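PDB 6EEW: aromatic-L-amino-acid decarboxylase from Catharanthus roseus, which catalyses the pyridoxal phosphate-dependent decarboxylation of L-tryptophan to tryptamine and of 5-hydroxy-L-tryptophan to serotonin. Local coordinates for residues P95-F100 with R454-H459; A99-T104 with M467-V472. All coordinates share one frame; numbering follows the deposited sequence.

Contact 1. Residues P95-F100 with R454-H459. With TRP (tryptophan), chain E.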
ATOM      1  N   PRO A  95      -5.354   7.459 -24.885  1.00 61.54           N
ATOM      2  CA  PRO A  95      -6.636   8.163 -25.028  1.00 50.92           C
ATOM      3  C   PRO A  95      -7.764   7.261 -25.497  1.00 54.78           C
ATOM      4  O   PRO A  95      -8.929   7.681 -25.456  1.00 57.96           O
ATOM      5  CB  PRO A  95      -6.325   9.256 -26.055  1.00 49.22           C
ATOM      6  CG  PRO A  95      -5.210   8.721 -26.843  1.00 52.79           C
ATOM      7  CD  PRO A  95      -4.361   7.938 -25.860  1.00 60.86           C
ATOM      8  N   ASN A  96      -7.472   6.038 -25.931  1.00 56.30           N
ATOM      9  CA  ASN A  96      -8.501   5.131 -26.414  1.00 55.68           C
ATOM     10  C   ASN A  96      -8.777   3.999 -25.437  1.00 52.40           C
ATOM     11  O   ASN A  96      -9.402   3.001 -25.805  1.00 55.11           O
ATOM     12  CB  ASN A  96      -8.112   4.592 -27.787  1.00 65.15           C
ATOM     13  CG  ASN A  96      -8.039   5.691 -28.836  1.00 69.83           C
ATOM     14  OD1 ASN A  96      -8.920   6.557 -28.912  1.00 71.48           O
ATOM     15  ND2 ASN A  96      -6.981   5.674 -29.639  1.00 70.09           N
ATOM     16  N   PHE A  97      -8.337   4.146 -24.194  1.00 50.32           N
ATOM     17  CA  PHE A  97      -8.652   3.202 -23.130  1.00 51.70           C
ATOM     18  C   PHE A  97      -9.924   3.652 -22.428  1.00 47.12           C
ATOM     19  O   PHE A  97      -9.931   4.698 -21.777  1.00 51.11           O
ATOM     20  CB  PHE A  97      -7.491   3.112 -22.138  1.00 59.10           C
ATOM     21  CG  PHE A  97      -7.762   2.219 -20.959  1.00 56.36           C
ATOM     22  CD1 PHE A  97      -8.484   2.688 -19.868  1.00 55.30           C
ATOM     23  CD2 PHE A  97      -7.291   0.929 -20.924  1.00 52.99           C
ATOM     24  CE1 PHE A  97      -8.729   1.875 -18.779  1.00 49.58           C
ATOM     25  CE2 PHE A  97      -7.543   0.121 -19.841  1.00 53.49           C
ATOM     26  CZ  PHE A  97      -8.264   0.594 -18.773  1.00 51.00           C
ATOM     27  N   TYR A  98     -10.981   2.831 -22.514  1.00 46.23           N
ATOM     28  CA  TYR A  98     -12.273   3.147 -21.905  1.00 50.47           C
ATOM     29  C   TYR A  98     -12.764   2.022 -21.003  1.00 56.21           C
ATOM     30  O   TYR A  98     -13.967   1.932 -20.732  1.00 50.94           O
ATOM     31  CB  TYR A  98     -13.343   3.431 -22.968  1.00 46.84           C
ATOM     32  CG  TYR A  98     -12.933   4.453 -23.996  1.00 51.07           C
ATOM     33  CD1 TYR A  98     -13.011   5.810 -23.726  1.00 51.14           C
ATOM     34  CD2 TYR A  98     -12.475   4.061 -25.240  1.00 55.51           C
ATOM     35  CE1 TYR A  98     -12.621   6.745 -24.665  1.00 54.28           C
ATOM     36  CE2 TYR A  98     -12.089   4.990 -26.183  1.00 57.17           C
ATOM     37  CZ  TYR A  98     -12.166   6.327 -25.893  1.00 56.80           C
ATOM     38  OH  TYR A  98     -11.783   7.252 -26.833  1.00 63.20           O
ATOM     39  N   ALA A  99     -11.863   1.159 -20.547  1.00 59.26           N
ATOM     40  CA  ALA A  99     -12.219  -0.007 -19.756  1.00 49.78           C
ATOM     41  C   ALA A  99     -12.339   0.340 -18.274  1.00 40.89           C
ATOM     42  O   ALA A  99     -11.872   1.381 -17.806  1.00 41.11           O
ATOM     43  CB  ALA A  99     -11.175  -1.101 -19.953  1.00 54.17           C
ATOM     44  N   PHE A 100     -13.010  -0.541 -17.540  1.00 42.30           N
ATOM     45  CA  PHE A 100     -13.135  -0.415 -16.095  1.00 42.44           C
ATOM     46  C   PHE A 100     -13.470   1.011 -15.683  1.00 45.65           C
ATOM     47  O   PHE A 100     -14.547   1.527 -16.009  1.00 50.65           O
ATOM     48  CB  PHE A 100     -11.846  -0.895 -15.429  1.00 46.63           C
ATOM     49  CG  PHE A 100     -11.368  -2.231 -15.942  1.00 50.33           C
ATOM     50  CD1 PHE A 100     -11.977  -3.409 -15.531  1.00 54.59           C
ATOM     51  CD2 PHE A 100     -10.317  -2.307 -16.845  1.00 54.42           C
ATOM     52  CE1 PHE A 100     -11.541  -4.661 -16.013  1.00 52.99           C
ATOM     53  CE2 PHE A 100      -9.878  -3.545 -17.330  1.00 56.11           C
ATOM     54  CZ  PHE A 100     -10.491  -4.720 -16.908  1.00 53.27           C
ATOM     55  N   ARG A 454      -7.460  -0.291 -31.565  1.00 70.47           N
ATOM     56  CA  ARG A 454      -7.655   1.149 -31.488  1.00 69.31           C
ATOM     57  C   ARG A 454      -8.587   1.568 -30.359  1.00 62.63           C
ATOM     58  O   ARG A 454      -8.905   2.753 -30.254  1.00 65.17           O
ATOM     59  CB  ARG A 454      -8.193   1.700 -32.810  1.00 78.18           C
ATOM     60  CG  ARG A 454      -7.299   1.494 -34.011  1.00 88.99           C
ATOM     61  CD  ARG A 454      -8.008   1.986 -35.275  1.00102.16           C
ATOM     62  NE  ARG A 454      -8.279   3.424 -35.212  1.00110.41           N
ATOM     63  CZ  ARG A 454      -7.548   4.362 -35.809  1.00115.40           C
ATOM     64  NH1 ARG A 454      -6.488   4.030 -36.537  1.00117.93           N
ATOM     65  NH2 ARG A 454      -7.880   5.641 -35.678  1.00115.56           N
ATOM     66  N   VAL A 455      -9.040   0.630 -29.528  1.00 58.81           N
ATOM     67  CA  VAL A 455      -9.940   0.942 -28.425  1.00 57.11           C
ATOM     68  C   VAL A 455      -9.951  -0.246 -27.480  1.00 58.99           C
ATOM     69  O   VAL A 455      -9.739  -1.387 -27.895  1.00 59.25           O
ATOM     70  CB  VAL A 455     -11.365   1.284 -28.933  1.00 59.51           C
ATOM     71  CG1 VAL A 455     -11.948   0.132 -29.722  1.00 60.67           C
ATOM     72  CG2 VAL A 455     -12.278   1.612 -27.765  1.00 58.01           C
ATOM     73  N   TYR A 456     -10.185   0.027 -26.199  1.00 60.12           N
ATOM     74  CA  TYR A 456     -10.403  -1.016 -25.206  1.00 55.47           C
ATOM     75  C   TYR A 456     -11.631  -0.654 -24.391  1.00 51.89           C
ATOM     76  O   TYR A 456     -11.650   0.390 -23.726  1.00 47.00           O
ATOM     77  CB  TYR A 456      -9.187  -1.184 -24.290  1.00 58.03           C
ATOM     78  CG  TYR A 456      -9.315  -2.325 -23.301  1.00 56.35           C
ATOM     79  CD1 TYR A 456     -10.088  -3.447 -23.592  1.00 59.68           C
ATOM     80  CD2 TYR A 456      -8.662  -2.284 -22.076  1.00 56.29           C
ATOM     81  CE1 TYR A 456     -10.207  -4.502 -22.683  1.00 58.62           C
ATOM     82  CE2 TYR A 456      -8.776  -3.330 -21.161  1.00 52.87           C
ATOM     83  CZ  TYR A 456      -9.549  -4.436 -21.470  1.00 53.59           C
ATOM     84  OH  TYR A 456      -9.662  -5.478 -20.572  1.00 51.72           O
ATOM     85  N   MET A 457     -12.623  -1.539 -24.400  1.00 54.90           N
ATOM     86  CA  MET A 457     -13.811  -1.410 -23.572  1.00 58.34           C
ATOM     87  C   MET A 457     -14.072  -2.754 -22.927  1.00 57.99           C
ATOM     88  O   MET A 457     -13.826  -3.801 -23.537  1.00 61.15           O
ATOM     89  CB  MET A 457     -15.056  -0.980 -24.368  1.00 57.82           C
ATOM     90  CG  MET A 457     -14.920   0.336 -25.096  1.00 64.18           C
ATOM     91  SD  MET A 457     -16.181   0.578 -26.371  1.00 70.03           S
ATOM     92  CE  MET A 457     -17.684   0.116 -25.521  1.00 65.43           C
ATOM     93  N   THR A 458     -14.540  -2.719 -21.684  1.00 51.52           N
ATOM     94  CA  THR A 458     -15.053  -3.910 -21.031  1.00 57.48           C
ATOM     95  C   THR A 458     -16.578  -3.917 -21.056  1.00 62.77           C
ATOM     96  O   THR A 458     -17.239  -2.956 -21.463  1.00 58.69           O
ATOM     97  CB  THR A 458     -14.540  -4.033 -19.593  1.00 53.54           C
ATOM     98  OG1 THR A 458     -14.785  -2.816 -18.879  1.00 52.13           O
ATOM     99  CG2 THR A 458     -13.054  -4.363 -19.581  1.00 55.03           C
ATOM    100  N   HIS A 459     -17.122  -5.046 -20.635  1.00 67.66           N
ATOM    101  CA  HIS A 459     -18.542  -5.328 -20.607  1.00 62.94           C
ATOM    102  C   HIS A 459     -18.972  -5.459 -19.157  1.00 60.65           C
ATOM    103  O   HIS A 459     -18.161  -5.355 -18.233  1.00 60.50           O
ATOM    104  CB  HIS A 459     -18.844  -6.614 -21.382  1.00 61.92           C
ATOM    105  CG  HIS A 459     -18.472  -7.860 -20.639  1.00 62.64           C
ATOM    106  ND1 HIS A 459     -19.369  -8.561 -19.861  1.00 63.36           N
ATOM    107  CD2 HIS A 459     -17.294  -8.518 -20.532  1.00 61.59           C
ATOM    108  CE1 HIS A 459     -18.765  -9.603 -19.321  1.00 59.79           C
ATOM    109  NE2 HIS A 459     -17.504  -9.598 -19.710  1.00 59.89           N
TER
HETATM  110  N   TRP E 601     -13.643  -0.871 -10.965  1.00 87.59           N
HETATM  111  CA  TRP E 601     -13.109  -1.679 -12.050  1.00 81.32           C
HETATM  112  C   TRP E 601     -13.219  -3.173 -11.752  1.00 84.36           C
HETATM  113  O   TRP E 601     -12.224  -3.832 -11.443  1.00 85.71           O
HETATM  114  CB  TRP E 601     -11.655  -1.287 -12.325  1.00 80.57           C
HETATM  115  CG  TRP E 601     -10.786  -1.091 -11.101  1.00 79.70           C
HETATM  116  CD1 TRP E 601     -10.770  -1.852  -9.969  1.00 82.40           C
HETATM  117  CD2 TRP E 601      -9.809  -0.051 -10.898  1.00 75.89           C
HETATM  118  NE1 TRP E 601      -9.847  -1.351  -9.075  1.00 82.76           N
HETATM  119  CE2 TRP E 601      -9.245  -0.249  -9.623  1.00 76.28           C
HETATM  120  CE3 TRP E 601      -9.362   1.025 -11.673  1.00 71.97           C
HETATM  121  CZ2 TRP E 601      -8.259   0.585  -9.107  1.00 71.40           C
HETATM  122  CZ3 TRP E 601      -8.383   1.853 -11.160  1.00 70.65           C
HETATM  123  CH2 TRP E 601      -7.842   1.629  -9.891  1.00 71.91           C
HETATM  124  OXT TRP E 601     -14.306  -3.759 -11.826  1.00 86.02           O

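Contact 2. Residues A99-T104 with M467-V472. With TRP (tryptophan), chain E.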
ATOM      1  N   ALA A  99     -11.863   1.159 -20.547  1.00 59.26           N
ATOM      2  CA  ALA A  99     -12.219  -0.007 -19.756  1.00 49.78           C
ATOM      3  C   ALA A  99     -12.339   0.340 -18.274  1.00 40.89           C
ATOM      4  O   ALA A  99     -11.872   1.381 -17.806  1.00 41.11           O
ATOM      5  CB  ALA A  99     -11.175  -1.101 -19.953  1.00 54.17           C
ATOM      6  N   PHE A 100     -13.010  -0.541 -17.540  1.00 42.30           N
ATOM      7  CA  PHE A 100     -13.135  -0.415 -16.095  1.00 42.44           C
ATOM      8  C   PHE A 100     -13.470   1.011 -15.683  1.00 45.65           C
ATOM      9  O   PHE A 100     -14.547   1.527 -16.009  1.00 50.65           O
ATOM     10  CB  PHE A 100     -11.846  -0.895 -15.429  1.00 46.63           C
ATOM     11  CG  PHE A 100     -11.368  -2.231 -15.942  1.00 50.33           C
ATOM     12  CD1 PHE A 100     -11.977  -3.409 -15.531  1.00 54.59           C
ATOM     13  CD2 PHE A 100     -10.317  -2.307 -16.845  1.00 54.42           C
ATOM     14  CE1 PHE A 100     -11.541  -4.661 -16.013  1.00 52.99           C
ATOM     15  CE2 PHE A 100      -9.878  -3.545 -17.330  1.00 56.11           C
ATOM     16  CZ  PHE A 100     -10.491  -4.720 -16.908  1.00 53.27           C
ATOM     17  N   PHE A 101     -12.578   1.630 -14.918  1.00 43.11           N
ATOM     18  CA  PHE A 101     -12.576   3.047 -14.620  1.00 44.36           C
ATOM     19  C   PHE A 101     -11.200   3.581 -14.971  1.00 49.33           C
ATOM     20  O   PHE A 101     -10.196   2.956 -14.631  1.00 53.90           O
ATOM     21  CB  PHE A 101     -12.851   3.350 -13.141  1.00 46.52           C
ATOM     22  CG  PHE A 101     -14.292   3.241 -12.741  1.00 48.18           C
ATOM     23  CD1 PHE A 101     -15.294   3.681 -13.585  1.00 49.94           C
ATOM     24  CD2 PHE A 101     -14.640   2.722 -11.502  1.00 43.92           C
ATOM     25  CE1 PHE A 101     -16.612   3.590 -13.215  1.00 48.91           C
ATOM     26  CE2 PHE A 101     -15.957   2.625 -11.129  1.00 43.78           C
ATOM     27  CZ  PHE A 101     -16.949   3.064 -11.989  1.00 46.85           C
ATOM     28  N   PRO A 102     -11.119   4.733 -15.614  1.00 53.34           N
ATOM     29  CA  PRO A 102      -9.805   5.298 -15.933  1.00 47.00           C
ATOM     30  C   PRO A 102      -9.014   5.617 -14.673  1.00 46.67           C
ATOM     31  O   PRO A 102      -9.569   5.913 -13.613  1.00 45.62           O
ATOM     32  CB  PRO A 102     -10.145   6.570 -16.715  1.00 44.99           C
ATOM     33  CG  PRO A 102     -11.558   6.905 -16.310  1.00 51.85           C
ATOM     34  CD  PRO A 102     -12.231   5.594 -16.060  1.00 51.59           C
ATOM     35  N   ALA A 103      -7.699   5.555 -14.797  1.00 42.73           N
ATOM     36  CA  ALA A 103      -6.799   5.975 -13.732  1.00 50.44           C
ATOM     37  C   ALA A 103      -6.168   7.275 -14.205  1.00 53.44           C
ATOM     38  O   ALA A 103      -5.182   7.266 -14.950  1.00 54.64           O
ATOM     39  CB  ALA A 103      -5.760   4.900 -13.424  1.00 44.92           C
ATOM     40  N   THR A 104      -6.739   8.392 -13.769  1.00 53.49           N
ATOM     41  CA  THR A 104      -6.373   9.691 -14.314  1.00 53.80           C
ATOM     42  C   THR A 104      -5.104  10.216 -13.658  1.00 53.66           C
ATOM     43  O   THR A 104      -4.804   9.898 -12.506  1.00 54.65           O
ATOM     44  CB  THR A 104      -7.526  10.678 -14.144  1.00 47.29           C
ATOM     45  OG1 THR A 104      -7.775  10.899 -12.748  1.00 46.46           O
ATOM     46  CG2 THR A 104      -8.757  10.090 -14.766  1.00 45.35           C
ATOM     47  N   MET A 467     -24.165  -5.843 -21.261  1.00 65.44           N
ATOM     48  CA  MET A 467     -24.032  -4.500 -21.799  1.00 59.27           C
ATOM     49  C   MET A 467     -22.561  -4.137 -21.953  1.00 59.43           C
ATOM     50  O   MET A 467     -21.690  -4.677 -21.260  1.00 56.26           O
ATOM     51  CB  MET A 467     -24.747  -3.496 -20.891  1.00 56.40           C
ATOM     52  CG  MET A 467     -24.078  -3.276 -19.552  1.00 53.79           C
ATOM     53  SD  MET A 467     -25.260  -2.675 -18.332  1.00 64.84           S
ATOM     54  CE  MET A 467     -26.256  -4.148 -18.100  1.00 65.50           C
ATOM     55  N   LEU A 468     -22.291  -3.261 -22.916  1.00 55.49           N
ATOM     56  CA  LEU A 468     -20.990  -2.635 -23.095  1.00 53.57           C
ATOM     57  C   LEU A 468     -20.908  -1.390 -22.222  1.00 56.21           C
ATOM     58  O   LEU A 468     -21.924  -0.761 -21.917  1.00 65.87           O
ATOM     59  CB  LEU A 468     -20.778  -2.260 -24.563  1.00 58.02           C
ATOM     60  CG  LEU A 468     -20.570  -3.372 -25.599  1.00 61.41           C
ATOM     61  CD1 LEU A 468     -21.749  -4.327 -25.693  1.00 59.70           C
ATOM     62  CD2 LEU A 468     -20.304  -2.737 -26.953  1.00 63.36           C
ATOM     63  N   ARG A 469     -19.689  -1.032 -21.826  1.00 53.63           N
ATOM     64  CA  ARG A 469     -19.440   0.161 -21.029  1.00 49.17           C
ATOM     65  C   ARG A 469     -18.455   1.064 -21.749  1.00 50.94           C
ATOM     66  O   ARG A 469     -17.484   0.593 -22.351  1.00 57.33           O
ATOM     67  CB  ARG A 469     -18.896  -0.169 -19.634  1.00 50.19           C
ATOM     68  CG  ARG A 469     -19.796  -1.016 -18.733  1.00 50.70           C
ATOM     69  CD  ARG A 469     -18.984  -1.749 -17.647  1.00 44.85           C
ATOM     70  NE  ARG A 469     -18.482  -0.871 -16.583  1.00 45.80           N
ATOM     71  CZ  ARG A 469     -17.312  -0.226 -16.626  1.00 45.49           C
ATOM     72  NH1 ARG A 469     -16.518  -0.344 -17.679  1.00 46.81           N
ATOM     73  NH2 ARG A 469     -16.932   0.545 -15.618  1.00 42.88           N
ATOM     74  N   LEU A 470     -18.699   2.368 -21.665  1.00 54.05           N
ATOM     75  CA  LEU A 470     -17.744   3.377 -22.101  1.00 55.53           C
ATOM     76  C   LEU A 470     -17.395   4.222 -20.882  1.00 54.15           C
ATOM     77  O   LEU A 470     -18.210   5.030 -20.422  1.00 58.24           O
ATOM     78  CB  LEU A 470     -18.307   4.234 -23.228  1.00 50.15           C
ATOM     79  CG  LEU A 470     -17.216   5.050 -23.917  1.00 54.04           C
ATOM     80  CD1 LEU A 470     -16.380   4.146 -24.851  1.00 51.94           C
ATOM     81  CD2 LEU A 470     -17.809   6.269 -24.651  1.00 51.16           C
ATOM     82  N   ALA A 471     -16.194   4.015 -20.355  1.00 52.82           N
ATOM     83  CA  ALA A 471     -15.725   4.705 -19.157  1.00 54.91           C
ATOM     84  C   ALA A 471     -14.815   5.835 -19.625  1.00 56.20           C
ATOM     85  O   ALA A 471     -13.615   5.651 -19.845  1.00 57.70           O
ATOM     86  CB  ALA A 471     -15.019   3.737 -18.214  1.00 56.94           C
ATOM     87  N   VAL A 472     -15.406   7.004 -19.814  1.00 58.95           N
ATOM     88  CA  VAL A 472     -14.669   8.158 -20.305  1.00 55.30           C
ATOM     89  C   VAL A 472     -13.903   8.791 -19.153  1.00 59.98           C
ATOM     90  O   VAL A 472     -14.373   8.808 -18.011  1.00 63.66           O
ATOM     91  CB  VAL A 472     -15.621   9.161 -20.974  1.00 45.13           C
ATOM     92  CG1 VAL A 472     -14.844  10.355 -21.470  1.00 41.67           C
ATOM     93  CG2 VAL A 472     -16.365   8.489 -22.117  1.00 36.91           C
TER
HETATM   94  N   TRP E 601     -13.643  -0.871 -10.965  1.00 87.59           N
HETATM   95  CA  TRP E 601     -13.109  -1.679 -12.050  1.00 81.32           C
HETATM   96  C   TRP E 601     -13.219  -3.173 -11.752  1.00 84.36           C
HETATM   97  O   TRP E 601     -12.224  -3.832 -11.443  1.00 85.71           O
HETATM   98  CB  TRP E 601     -11.655  -1.287 -12.325  1.00 80.57           C
HETATM   99  CG  TRP E 601     -10.786  -1.091 -11.101  1.00 79.70           C
HETATM  100  CD1 TRP E 601     -10.770  -1.852  -9.969  1.00 82.40           C
HETATM  101  CD2 TRP E 601      -9.809  -0.051 -10.898  1.00 75.89           C
HETATM  102  NE1 TRP E 601      -9.847  -1.351  -9.075  1.00 82.76           N
HETATM  103  CE2 TRP E 601      -9.245  -0.249  -9.623  1.00 76.28           C
HETATM  104  CE3 TRP E 601      -9.362   1.025 -11.673  1.00 71.97           C
HETATM  105  CZ2 TRP E 601      -8.259   0.585  -9.107  1.00 71.40           C
HETATM  106  CZ3 TRP E 601      -8.383   1.853 -11.160  1.00 70.65           C
HETATM  107  CH2 TRP E 601      -7.842   1.629  -9.891  1.00 71.91           C
HETATM  108  OXT TRP E 601     -14.306  -3.759 -11.826  1.00 86.02           O

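Contact 1. Residues P95-F100 with R454-H459
A99 sets its methyl over one face of the Y456 ring, CB 3.8 Å from the ring centroid and displaced toward the rim, a CH-pi contact. The phenol can lie there because its CG is anti to the backbone N (chi1 -176°), which stretches the ring alongside F97, the two side chains pointing the same way. F97 comes to the edge of that ring, its CE2 3.5 Å from Y456 CD2, with the planes turned 69° apart. Further along, T458 CG2 sits over one face of F100, 3.9 Å from the ring centroid, in a second CH-pi contact. The other branch of the same threonine does polar work: F100 N donates an almost straight bond to T458 OG1 at 3.2 Å. Y98 leaves on a different course, crossing V455 at about a right angle and taking V455 CG2 in the plane of its ring, 3.5 Å from Y98 CD2. Two backbone bonds hold the two segments in register, Y456 N to N96 O at 3.1 Å and Y98 N to Y456 O at 2.8 Å. The segments run the same way, so F97 and Y456 form one isolated parallel bridge. F124 of the second subunit meets F100 edge-to-face. This short parallel pairing joins the loop before helix 107-119 to the C-terminal part of the chain, and at F100 it reaches the tryptophan pocket of a group II decarboxylase.

Contact 2. Residues A99-T104 with M467-V472
R469 reaches the carbonyl oxygen of F100 with both terminal nitrogens of its guanidinium. The polar part of the contact is this uneven fork. R469 NH2 makes the stronger bond, 2.6 Å to F100 O and nearly straight, whereas R469 NH1 adds a weak one to the same oxygen at 3.2 Å. The oxygen lies in the guanidinium plane, but the NH2 donor stands above the plane of the carbonyl, 40° out of it. A bend at chi3 (73°) turns the arginine tip toward the loop. Beyond the two segments, T262 O also receives a bond from NH2 and S263 O one from NE, tying three backbone carbonyls to a single buried cation. Replacing R469 by a leucine would probably leave these carbonyls without their shared donor and allow the backbone at F100 to shift.

The van der Waals contacts are slighter. A471 directs its methyl at the loop, CB lying 3.2 Å from F100 O, and the same CB makes an apolar contact with P102 CD at 4.0 Å. The F101 and R469 side chains cross at about a right angle, with ring and guanidinium planes 59° apart and F101 CE1 3.9 Å from R469 NH2.

Contacts to the ligand come from the loop, where F101 O lies 3.6 Å from CE3 of the bound tryptophan. P102 is itself an L-tryptophan-binding residue. The arrangement is thus a second shell: an arginine on strand 465-471 of the antiparallel sheet holds the backbone of a loop that lines the substrate pocket.

Overall arrangement
Contacts 1 and 2 illustrate how one irregular loop can be held by a second loop, 454-459, and a strand, 467-471, of the C-terminal part. Their centres are 6 Å apart, and they share A99 and F100. The partners are themselves joined: T458 O and R469 N, 3.1 Å apart, probably form a hydrogen bond, as do Y98 O and A471 N at the same distance. F100 is therefore gripped at both ends of its backbone, its N by 454-459 and its O by 467-472. F100 CB also lies close to CB of the bound tryptophan. Contact 2 continues to F101, whose side chain is about 4 Å from that of T262, a tryptophan-pocket residue that probably also binds pyridoxal 5'-phosphate.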